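Long-range contact in tRNA threonylcarbamoyladenosine biosynthesis protein TsaE (Haemophilus influenzae, PDB 1HTW), which binds ATP and magnesium and is required to form the threonylcarbamoyl group on adenosine 37 of tRNAs that read codons beginning with adenine: residues 57-71 with 74-88. Residues are numbered along the deposited sequence; the frame is centred on the assembly and turned at random.
Sequences IGHQGNVKSPTYTLV and YNIAGKMIYHFDLYR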
ATOM      1  N   ILE A  57      -5.099  10.448   5.742  1.00 15.58           N
ATOM      2  CA  ILE A  57      -4.461  11.715   5.197  1.00 15.27           C
ATOM      3  C   ILE A  57      -5.553  12.587   4.592  1.00 25.69           C
ATOM      4  O   ILE A  57      -5.219  13.593   3.922  1.00 20.74           O
ATOM      5  CB  ILE A  57      -3.377  11.377   4.200  1.00 15.82           C
ATOM      6  CG1 ILE A  57      -3.743  10.426   3.078  1.00 18.81           C
ATOM      7  CG2 ILE A  57      -2.147  10.799   4.955  1.00 22.50           C
ATOM      8  CD1 ILE A  57      -2.724  10.295   1.953  1.00 24.13           C
ATOM      9  N   GLY A  58      -6.831  12.272   4.810  1.00 20.30           N
ATOM     10  CA  GLY A  58      -7.891  13.199   4.346  1.00 21.54           C
ATOM     11  C   GLY A  58      -8.893  12.748   3.345  1.00 17.22           C
ATOM     12  O   GLY A  58      -9.822  13.542   2.978  1.00 19.63           O
ATOM     13  N   HIS A  59      -8.838  11.583   2.705  1.00 16.52           N
ATOM     14  CA  HIS A  59      -9.843  11.138   1.797  1.00 19.20           C
ATOM     15  C   HIS A  59     -11.185  11.085   2.519  1.00 20.18           C
ATOM     16  O   HIS A  59     -11.249  10.513   3.605  1.00 18.38           O
ATOM     17  CB  HIS A  59      -9.527   9.802   1.132  1.00 18.25           C
ATOM     18  CG  HIS A  59     -10.649   9.383   0.243  1.00 22.46           C
ATOM     19  ND1 HIS A  59     -10.921   9.992  -0.971  1.00 23.66           N
ATOM     20  CD2 HIS A  59     -11.586   8.417   0.419  1.00 24.99           C
ATOM     21  CE1 HIS A  59     -11.907   9.303  -1.551  1.00 23.60           C
ATOM     22  NE2 HIS A  59     -12.341   8.386  -0.728  1.00 29.31           N
ATOM     23  N   GLN A  60     -12.218  11.726   1.960  1.00 19.39           N
ATOM     24  CA  GLN A  60     -13.561  11.625   2.558  1.00 16.08           C
ATOM     25  C   GLN A  60     -14.448  10.849   1.586  1.00 19.00           C
ATOM     26  O   GLN A  60     -14.536  11.141   0.401  1.00 24.32           O
ATOM     27  CB  GLN A  60     -14.174  13.035   2.713  1.00 22.79           C
ATOM     28  CG  GLN A  60     -13.214  14.074   3.223  1.00 32.22           C
ATOM     29  CD  GLN A  60     -13.886  15.360   3.639  1.00 53.62           C
ATOM     30  OE1 GLN A  60     -14.031  16.288   2.835  1.00 57.98           O
ATOM     31  NE2 GLN A  60     -14.295  15.400   4.900  1.00 67.27           N
ATOM     32  N   GLY A  61     -15.041   9.750   2.137  1.00 19.46           N
ATOM     33  CA  GLY A  61     -15.778   8.857   1.246  1.00 21.17           C
ATOM     34  C   GLY A  61     -15.357   7.417   1.422  1.00 26.87           C
ATOM     35  O   GLY A  61     -14.312   7.104   1.997  1.00 17.92           O
ATOM     36  N   ASN A  62     -16.115   6.491   0.805  1.00 26.22           N
ATOM     37  CA  ASN A  62     -15.815   5.089   0.941  1.00 28.06           C
ATOM     38  C   ASN A  62     -14.516   4.727   0.202  1.00 24.94           C
ATOM     39  O   ASN A  62     -14.166   5.322  -0.793  1.00 24.79           O
ATOM     40  CB  ASN A  62     -16.909   4.165   0.401  1.00 48.28           C
ATOM     41  CG  ASN A  62     -18.338   4.527   0.619  1.00 75.01           C
ATOM     42  OD1 ASN A  62     -19.208   3.640   0.800  1.00 70.68           O
ATOM     43  ND2 ASN A  62     -18.676   5.813   0.569  1.00 71.08           N
ATOM     44  N   VAL A  63     -13.825   3.728   0.789  1.00 20.08           N
ATOM     45  CA  VAL A  63     -12.647   3.184   0.116  1.00 19.87           C
ATOM     46  C   VAL A  63     -13.066   1.783  -0.371  1.00 24.50           C
ATOM     47  O   VAL A  63     -13.032   0.833   0.411  1.00 30.25           O
ATOM     48  CB  VAL A  63     -11.427   3.095   1.039  1.00 20.32           C
ATOM     49  CG1 VAL A  63     -10.310   2.283   0.451  1.00 28.92           C
ATOM     50  CG2 VAL A  63     -10.967   4.525   1.389  1.00 18.97           C
ATOM     51  N   LYS A  64     -13.460   1.725  -1.627  1.00 19.46           N
ATOM     52  CA  LYS A  64     -13.994   0.493  -2.214  1.00 26.99           C
ATOM     53  C   LYS A  64     -12.905  -0.263  -2.930  1.00 27.74           C
ATOM     54  O   LYS A  64     -12.256   0.306  -3.819  1.00 22.33           O
ATOM     55  CB  LYS A  64     -15.128   0.857  -3.201  1.00 25.09           C
ATOM     56  CG  LYS A  64     -15.779  -0.373  -3.843  1.00 40.66           C
ATOM     57  CD  LYS A  64     -16.902   0.008  -4.785  1.00 49.19           C
ATOM     58  CE  LYS A  64     -18.138   0.517  -4.061  1.00 59.61           C
ATOM     59  NZ  LYS A  64     -19.353   0.436  -4.937  1.00 63.66           N
ATOM     60  N   SER A  65     -12.652  -1.543  -2.524  1.00 17.56           N
ATOM     61  CA  SER A  65     -11.621  -2.275  -3.271  1.00 20.08           C
ATOM     62  C   SER A  65     -12.044  -2.452  -4.731  1.00 25.19           C
ATOM     63  O   SER A  65     -13.186  -2.840  -5.025  1.00 25.93           O
ATOM     64  CB  SER A  65     -11.530  -3.688  -2.621  1.00 30.17           C
ATOM     65  OG  SER A  65     -10.787  -4.568  -3.425  1.00 49.54           O
ATOM     66  N   PRO A  66     -11.128  -2.259  -5.664  1.00 24.13           N
ATOM     67  CA  PRO A  66     -11.430  -2.284  -7.102  1.00 22.98           C
ATOM     68  C   PRO A  66     -11.414  -3.696  -7.641  1.00 20.70           C
ATOM     69  O   PRO A  66     -10.569  -4.146  -8.405  1.00 21.42           O
ATOM     70  CB  PRO A  66     -10.265  -1.452  -7.684  1.00 26.31           C
ATOM     71  CG  PRO A  66      -9.110  -1.808  -6.764  1.00 23.48           C
ATOM     72  CD  PRO A  66      -9.760  -1.718  -5.389  1.00 23.41           C
ATOM     73  N   THR A  67     -12.445  -4.477  -7.183  1.00 22.85           N
ATOM     74  CA  THR A  67     -12.471  -5.887  -7.518  1.00 23.29           C
ATOM     75  C   THR A  67     -12.354  -6.259  -8.972  1.00 22.07           C
ATOM     76  O   THR A  67     -11.565  -7.135  -9.337  1.00 18.90           O
ATOM     77  CB  THR A  67     -13.664  -6.681  -6.944  1.00 34.29           C
ATOM     78  OG1 THR A  67     -14.232  -6.048  -5.836  1.00 40.97           O
ATOM     79  CG2 THR A  67     -13.112  -8.076  -6.594  1.00 24.53           C
ATOM     80  N   TYR A  68     -13.148  -5.549  -9.811  1.00 23.36           N
ATOM     81  CA  TYR A  68     -13.147  -5.828 -11.233  1.00 25.10           C
ATOM     82  C   TYR A  68     -12.338  -4.766 -12.044  1.00 17.51           C
ATOM     83  O   TYR A  68     -11.822  -5.095 -13.079  1.00 22.22           O
ATOM     84  CB  TYR A  68     -14.581  -5.807 -11.777  1.00 26.24           C
ATOM     85  CG  TYR A  68     -15.520  -6.767 -11.053  1.00 28.76           C
ATOM     86  CD1 TYR A  68     -15.337  -8.135 -11.240  1.00 30.63           C
ATOM     87  CD2 TYR A  68     -16.548  -6.309 -10.280  1.00 27.83           C
ATOM     88  CE1 TYR A  68     -16.203  -9.031 -10.603  1.00 31.27           C
ATOM     89  CE2 TYR A  68     -17.420  -7.204  -9.643  1.00 36.94           C
ATOM     90  CZ  TYR A  68     -17.200  -8.553  -9.815  1.00 30.77           C
ATOM     91  OH  TYR A  68     -18.068  -9.451  -9.197  1.00 41.93           O
ATOM     92  N   THR A  69     -12.265  -3.598 -11.481  1.00 21.11           N
ATOM     93  CA  THR A  69     -11.532  -2.513 -12.185  1.00 21.49           C
ATOM     94  C   THR A  69     -10.039  -2.594 -11.927  1.00 31.36           C
ATOM     95  O   THR A  69      -9.300  -1.960 -12.669  1.00 24.43           O
ATOM     96  CB  THR A  69     -12.083  -1.152 -11.791  1.00 25.20           C
ATOM     97  OG1 THR A  69     -12.028  -1.015 -10.373  1.00 21.73           O
ATOM     98  CG2 THR A  69     -13.555  -1.023 -12.229  1.00 29.72           C
ATOM     99  N   LEU A  70      -9.627  -3.281 -10.840  1.00 18.61           N
ATOM    100  CA  LEU A  70      -8.239  -3.554 -10.597  1.00 21.85           C
ATOM    101  C   LEU A  70      -7.485  -2.355  -9.991  1.00 26.78           C
ATOM    102  O   LEU A  70      -6.553  -2.607  -9.226  1.00 20.80           O
ATOM    103  CB  LEU A  70      -7.425  -4.061 -11.760  1.00 23.78           C
ATOM    104  CG  LEU A  70      -7.308  -5.571 -11.959  1.00 36.06           C
ATOM    105  CD1 LEU A  70      -8.421  -6.321 -11.276  1.00 26.59           C
ATOM    106  CD2 LEU A  70      -7.011  -5.946 -13.366  1.00 28.14           C
ATOM    107  N   VAL A  71      -7.821  -1.165 -10.428  1.00 23.12           N
ATOM    108  CA  VAL A  71      -7.147   0.021  -9.877  1.00 20.45           C
ATOM    109  C   VAL A  71      -8.119   1.123  -9.585  1.00 21.50           C
ATOM    110  O   VAL A  71      -9.071   1.352 -10.410  1.00 24.29           O
ATOM    111  CB  VAL A  71      -5.995   0.514 -10.764  1.00 24.94           C
ATOM    112  CG1 VAL A  71      -6.475   1.005 -12.128  1.00 25.85           C
ATOM    113  CG2 VAL A  71      -5.288   1.671 -10.029  1.00 18.54           C
ATOM    114  N   TYR A  74      -6.994   7.879  -6.480  1.00 14.88           N
ATOM    115  CA  TYR A  74      -7.338   8.859  -5.541  1.00 13.73           C
ATOM    116  C   TYR A  74      -6.506  10.183  -5.706  1.00 16.27           C
ATOM    117  O   TYR A  74      -5.344  10.043  -5.995  1.00 19.00           O
ATOM    118  CB  TYR A  74      -7.165   8.408  -4.081  1.00 18.18           C
ATOM    119  CG  TYR A  74      -8.099   7.244  -3.714  1.00 13.11           C
ATOM    120  CD1 TYR A  74      -7.778   5.967  -4.083  1.00 17.78           C
ATOM    121  CD2 TYR A  74      -9.260   7.526  -3.020  1.00 19.02           C
ATOM    122  CE1 TYR A  74      -8.652   4.897  -3.737  1.00 23.06           C
ATOM    123  CE2 TYR A  74     -10.126   6.481  -2.668  1.00 18.24           C
ATOM    124  CZ  TYR A  74      -9.787   5.203  -3.050  1.00 22.39           C
ATOM    125  OH  TYR A  74     -10.673   4.181  -2.696  1.00 22.08           O
ATOM    126  N   ASN A  75      -7.188  11.294  -5.489  1.00 20.57           N
ATOM    127  CA  ASN A  75      -6.512  12.597  -5.484  1.00 23.98           C
ATOM    128  C   ASN A  75      -6.706  13.205  -4.118  1.00 22.42           C
ATOM    129  O   ASN A  75      -7.841  13.559  -3.731  1.00 23.98           O
ATOM    130  CB  ASN A  75      -7.051  13.506  -6.607  1.00 27.55           C
ATOM    131  CG  ASN A  75      -6.359  14.871  -6.585  1.00 31.52           C
ATOM    132  OD1 ASN A  75      -6.075  15.382  -5.513  1.00 25.78           O
ATOM    133  ND2 ASN A  75      -6.258  15.510  -7.746  1.00 29.37           N
ATOM    134  N   ILE A  76      -5.679  13.133  -3.251  1.00 18.25           N
ATOM    135  CA  ILE A  76      -5.793  13.567  -1.899  1.00 15.84           C
ATOM    136  C   ILE A  76      -4.979  14.863  -1.696  1.00 30.70           C
ATOM    137  O   ILE A  76      -3.773  14.771  -1.589  1.00 25.65           O
ATOM    138  CB  ILE A  76      -5.306  12.516  -0.857  1.00 20.66           C
ATOM    139  CG1 ILE A  76      -6.099  11.208  -1.173  1.00 28.90           C
ATOM    140  CG2 ILE A  76      -5.749  13.009   0.521  1.00 24.66           C
ATOM    141  CD1 ILE A  76      -7.547  11.536  -1.475  1.00 31.96           C
ATOM    142  N   ALA A  77      -5.708  15.970  -1.676  1.00 26.33           N
ATOM    143  CA  ALA A  77      -5.071  17.287  -1.547  1.00 28.63           C
ATOM    144  C   ALA A  77      -3.973  17.412  -2.613  1.00 29.29           C
ATOM    145  O   ALA A  77      -2.941  18.003  -2.319  1.00 30.69           O
ATOM    146  CB  ALA A  77      -4.507  17.529  -0.170  1.00 34.00           C
ATOM    147  N   GLY A  78      -4.200  16.815  -3.780  1.00 23.00           N
ATOM    148  CA  GLY A  78      -3.263  16.954  -4.883  1.00 27.93           C
ATOM    149  C   GLY A  78      -2.281  15.817  -5.068  1.00 28.84           C
ATOM    150  O   GLY A  78      -1.688  15.713  -6.157  1.00 32.54           O
ATOM    151  N   LYS A  79      -2.124  14.956  -4.062  1.00 22.47           N
ATOM    152  CA  LYS A  79      -1.230  13.783  -4.191  1.00 18.77           C
ATOM    153  C   LYS A  79      -1.966  12.636  -4.847  1.00 20.52           C
ATOM    154  O   LYS A  79      -3.109  12.366  -4.418  1.00 22.11           O
ATOM    155  CB  LYS A  79      -0.813  13.368  -2.753  1.00 20.11           C
ATOM    156  CG  LYS A  79       0.203  12.199  -2.794  1.00 21.09           C
ATOM    157  CD  LYS A  79       1.569  12.769  -3.285  1.00 29.52           C
ATOM    158  CE  LYS A  79       2.614  11.659  -3.233  1.00 30.06           C
ATOM    159  NZ  LYS A  79       4.011  12.200  -3.501  1.00 24.69           N
ATOM    160  N   MET A  80      -1.434  12.024  -5.860  1.00 17.19           N
ATOM    161  CA  MET A  80      -2.139  10.940  -6.570  1.00 19.14           C
ATOM    162  C   MET A  80      -1.759   9.596  -5.913  1.00 25.17           C
ATOM    163  O   MET A  80      -0.593   9.243  -5.824  1.00 19.66           O
ATOM    164  CB  MET A  80      -1.755  10.930  -8.038  1.00 26.29           C
ATOM    165  CG  MET A  80      -2.008  12.263  -8.770  1.00 26.28           C
ATOM    166  SD  MET A  80      -3.812  12.933  -8.490  1.00 33.63           S
ATOM    167  CE  MET A  80      -4.744  11.500  -9.254  1.00 27.47           C
ATOM    168  N   ILE A  81      -2.769   8.831  -5.502  1.00 17.06           N
ATOM    169  CA  ILE A  81      -2.531   7.565  -4.803  1.00 16.97           C
ATOM    170  C   ILE A  81      -3.363   6.496  -5.510  1.00 15.84           C
ATOM    171  O   ILE A  81      -4.538   6.772  -5.748  1.00 19.70           O
ATOM    172  CB  ILE A  81      -2.856   7.665  -3.324  1.00 20.86           C
ATOM    173  CG1 ILE A  81      -1.914   8.752  -2.705  1.00 18.83           C
ATOM    174  CG2 ILE A  81      -2.549   6.316  -2.622  1.00 21.22           C
ATOM    175  CD1 ILE A  81      -2.340   9.286  -1.405  1.00 28.57           C
ATOM    176  N   TYR A  82      -2.733   5.406  -5.827  1.00 13.85           N
ATOM    177  CA  TYR A  82      -3.397   4.352  -6.598  1.00 17.34           C
ATOM    178  C   TYR A  82      -3.510   3.061  -5.760  1.00 20.92           C
ATOM    179  O   TYR A  82      -2.543   2.671  -5.163  1.00 18.25           O
ATOM    180  CB  TYR A  82      -2.633   4.038  -7.877  1.00 14.33           C
ATOM    181  CG  TYR A  82      -2.652   5.265  -8.779  1.00 18.11           C
ATOM    182  CD1 TYR A  82      -3.712   5.566  -9.578  1.00 22.78           C
ATOM    183  CD2 TYR A  82      -1.563   6.148  -8.691  1.00 27.67           C
ATOM    184  CE1 TYR A  82      -3.707   6.722 -10.366  1.00 26.60           C
ATOM    185  CE2 TYR A  82      -1.602   7.340  -9.426  1.00 23.56           C
ATOM    186  CZ  TYR A  82      -2.655   7.599 -10.244  1.00 30.14           C
ATOM    187  OH  TYR A  82      -2.609   8.745 -11.050  1.00 29.49           O
ATOM    188  N   HIS A  83      -4.760   2.625  -5.621  1.00 16.98           N
ATOM    189  CA  HIS A  83      -4.990   1.373  -4.829  1.00 17.11           C
ATOM    190  C   HIS A  83      -5.271   0.300  -5.864  1.00 17.47           C
ATOM    191  O   HIS A  83      -6.151   0.395  -6.734  1.00 18.42           O
ATOM    192  CB  HIS A  83      -6.223   1.606  -3.932  1.00 15.65           C
ATOM    193  CG  HIS A  83      -6.581   0.370  -3.125  1.00 16.35           C
ATOM    194  ND1 HIS A  83      -7.849   0.187  -2.648  1.00 20.49           N
ATOM    195  CD2 HIS A  83      -5.818  -0.662  -2.721  1.00 23.08           C
ATOM    196  CE1 HIS A  83      -7.891  -0.968  -1.971  1.00 19.54           C
ATOM    197  NE2 HIS A  83      -6.665  -1.493  -1.957  1.00 19.19           N
ATOM    198  N   PHE A  84      -4.455  -0.762  -5.804  1.00 17.05           N
ATOM    199  CA  PHE A  84      -4.631  -1.891  -6.739  1.00 17.67           C
ATOM    200  C   PHE A  84      -5.050  -3.151  -5.992  1.00 25.30           C
ATOM    201  O   PHE A  84      -4.561  -3.372  -4.893  1.00 22.04           O
ATOM    202  CB  PHE A  84      -3.282  -2.207  -7.404  1.00 17.65           C
ATOM    203  CG  PHE A  84      -2.817  -1.166  -8.395  1.00 18.73           C
ATOM    204  CD1 PHE A  84      -2.112  -0.061  -7.912  1.00 25.54           C
ATOM    205  CD2 PHE A  84      -2.903  -1.399  -9.756  1.00 22.22           C
ATOM    206  CE1 PHE A  84      -1.621   0.885  -8.807  1.00 27.53           C
ATOM    207  CE2 PHE A  84      -2.436  -0.430 -10.643  1.00 22.24           C
ATOM    208  CZ  PHE A  84      -1.816   0.685 -10.156  1.00 24.71           C
ATOM    209  N   ASP A  85      -6.036  -3.864  -6.554  1.00 20.14           N
ATOM    210  CA  ASP A  85      -6.313  -5.240  -6.085  1.00 19.43           C
ATOM    211  C   ASP A  85      -6.239  -6.099  -7.356  1.00 24.95           C
ATOM    212  O   ASP A  85      -7.124  -5.952  -8.214  1.00 25.23           O
ATOM    213  CB  ASP A  85      -7.685  -5.429  -5.456  1.00 24.38           C
ATOM    214  CG  ASP A  85      -7.753  -6.922  -4.959  1.00 24.75           C
ATOM    215  OD1 ASP A  85      -6.989  -7.717  -5.517  1.00 30.51           O
ATOM    216  OD2 ASP A  85      -8.480  -7.175  -4.011  1.00 43.06           O
ATOM    217  N   LEU A  86      -5.184  -6.848  -7.504  1.00 21.49           N
ATOM    218  CA  LEU A  86      -4.808  -7.550  -8.687  1.00 21.30           C
ATOM    219  C   LEU A  86      -5.325  -8.999  -8.731  1.00 22.03           C
ATOM    220  O   LEU A  86      -4.899  -9.740  -9.606  1.00 25.96           O
ATOM    221  CB  LEU A  86      -3.332  -7.549  -9.011  1.00 23.82           C
ATOM    222  CG  LEU A  86      -2.615  -6.196  -9.158  1.00 23.71           C
ATOM    223  CD1 LEU A  86      -1.167  -6.354  -9.548  1.00 29.50           C
ATOM    224  CD2 LEU A  86      -3.369  -5.311 -10.150  1.00 29.96           C
ATOM    225  N   TYR A  87      -6.181  -9.301  -7.769  1.00 23.38           N
ATOM    226  CA  TYR A  87      -6.665 -10.685  -7.673  1.00 32.29           C
ATOM    227  C   TYR A  87      -7.193 -11.215  -8.994  1.00 38.00           C
ATOM    228  O   TYR A  87      -6.882 -12.358  -9.370  1.00 37.90           O
ATOM    229  CB  TYR A  87      -7.740 -10.798  -6.588  1.00 31.00           C
ATOM    230  CG  TYR A  87      -8.137 -12.268  -6.419  1.00 45.44           C
ATOM    231  CD1 TYR A  87      -7.146 -13.237  -6.353  1.00 41.72           C
ATOM    232  CD2 TYR A  87      -9.461 -12.651  -6.377  1.00 53.70           C
ATOM    233  CE1 TYR A  87      -7.480 -14.577  -6.219  1.00 49.05           C
ATOM    234  CE2 TYR A  87      -9.807 -13.991  -6.251  1.00 51.03           C
ATOM    235  CZ  TYR A  87      -8.814 -14.939  -6.157  1.00 50.99           C
ATOM    236  OH  TYR A  87      -9.144 -16.266  -6.026  1.00 52.72           O
ATOM    237  N   ARG A  88      -7.918 -10.395  -9.744  1.00 32.83           N
ATOM    238  CA  ARG A  88      -8.501 -10.822 -11.025  1.00 35.15           C
ATOM    239  C   ARG A  88      -7.675 -10.414 -12.214  1.00 36.55           C
ATOM    240  O   ARG A  88      -8.147 -10.371 -13.366  1.00 41.22           O
ATOM    241  CB  ARG A  88      -9.925 -10.233 -11.123  1.00 27.70           C
ATOM    242  CG  ARG A  88     -10.860 -10.809 -10.074  1.00 34.24           C
ATOM    243  CD  ARG A  88     -12.249 -10.234 -10.136  1.00 34.53           C
ATOM    244  NE  ARG A  88     -13.107 -10.610  -9.036  1.00 59.13           N
ATOM    245  CZ  ARG A  88     -13.718 -11.779  -8.874  1.00 62.44           C
ATOM    246  NH1 ARG A  88     -13.557 -12.773  -9.730  1.00 72.50           N
ATOM    247  NH2 ARG A  88     -14.494 -11.946  -7.808  1.00 83.00           N
TER
HETATM  248  O   HOH W   1     -13.362   4.083  -3.265  1.00 25.31           O
HETATM  249  O   HOH W   2      -9.941   1.743  -3.457  1.00 22.29           O
HETATM  250  O   HOH W   3      -9.348  -6.057  -1.856  1.00 27.95           O
HETATM  251  O   HOH W   4      -9.256  -8.005  -8.238  1.00 28.08           O
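The edge hairpin of a P-loop nucleotide-binding fold, strands 71-76 and 79-85, is lined here by the loop that leads into it from helix 46-56. At the hairpin's turn end, the edge of the Tyr74 ring meets the face of the His59 ring in a T-shaped pair, with centroids 4.8 Å apart and planes at 88°. The His59 ring is brought there with CG anti to the backbone N (chi1 178°). Ile76 CD1 packs at the edge of the same imidazole. Ile57 CD1 meets Ile81 CD1 tip to tip at 3.5 Å, and Ile57 also packs on helix 11-28.

The Tyr74 hydroxyl packs against CA and CG1 of Val63 and binds two waters. One joins it to Asn62 O and Lys64 N. The other joins it to Lys64 O and lies 2.7 Å from His83 ND1, in the plane of the imidazole. His83 NE2 is hydrogen-bonded to Glu113, a magnesium ligand, so His83 is a second-shell residue of the metal site. Pro66 CD makes an off-centre CH-pi contact with the His83 ring.

Nearer the nucleotide, a water bridges Ser65 OG and Asp85 OD2. The Asp85 side chain is about 4 Å from a bound magnesium ion, and its OD1 accepts from Tyr87 N in an Asx turn. Asp85 N donates to Leu70 O at 3.0 Å. Val71 and Phe84 form an antiparallel non-hydrogen-bonded pair where the strands begin to align. Val71 CG2 sits over the centre of the Phe84 ring, 3.6 Å from its centroid. Beyond the strand, Arg88 runs beside Tyr68, with the guanidinium and phenol planes 26° apart. Tyr68 CE1 sits over one guanidinium face, toward its rim, 3.8 Å from Arg88 NE, and Thr67 CG2 touches its edge.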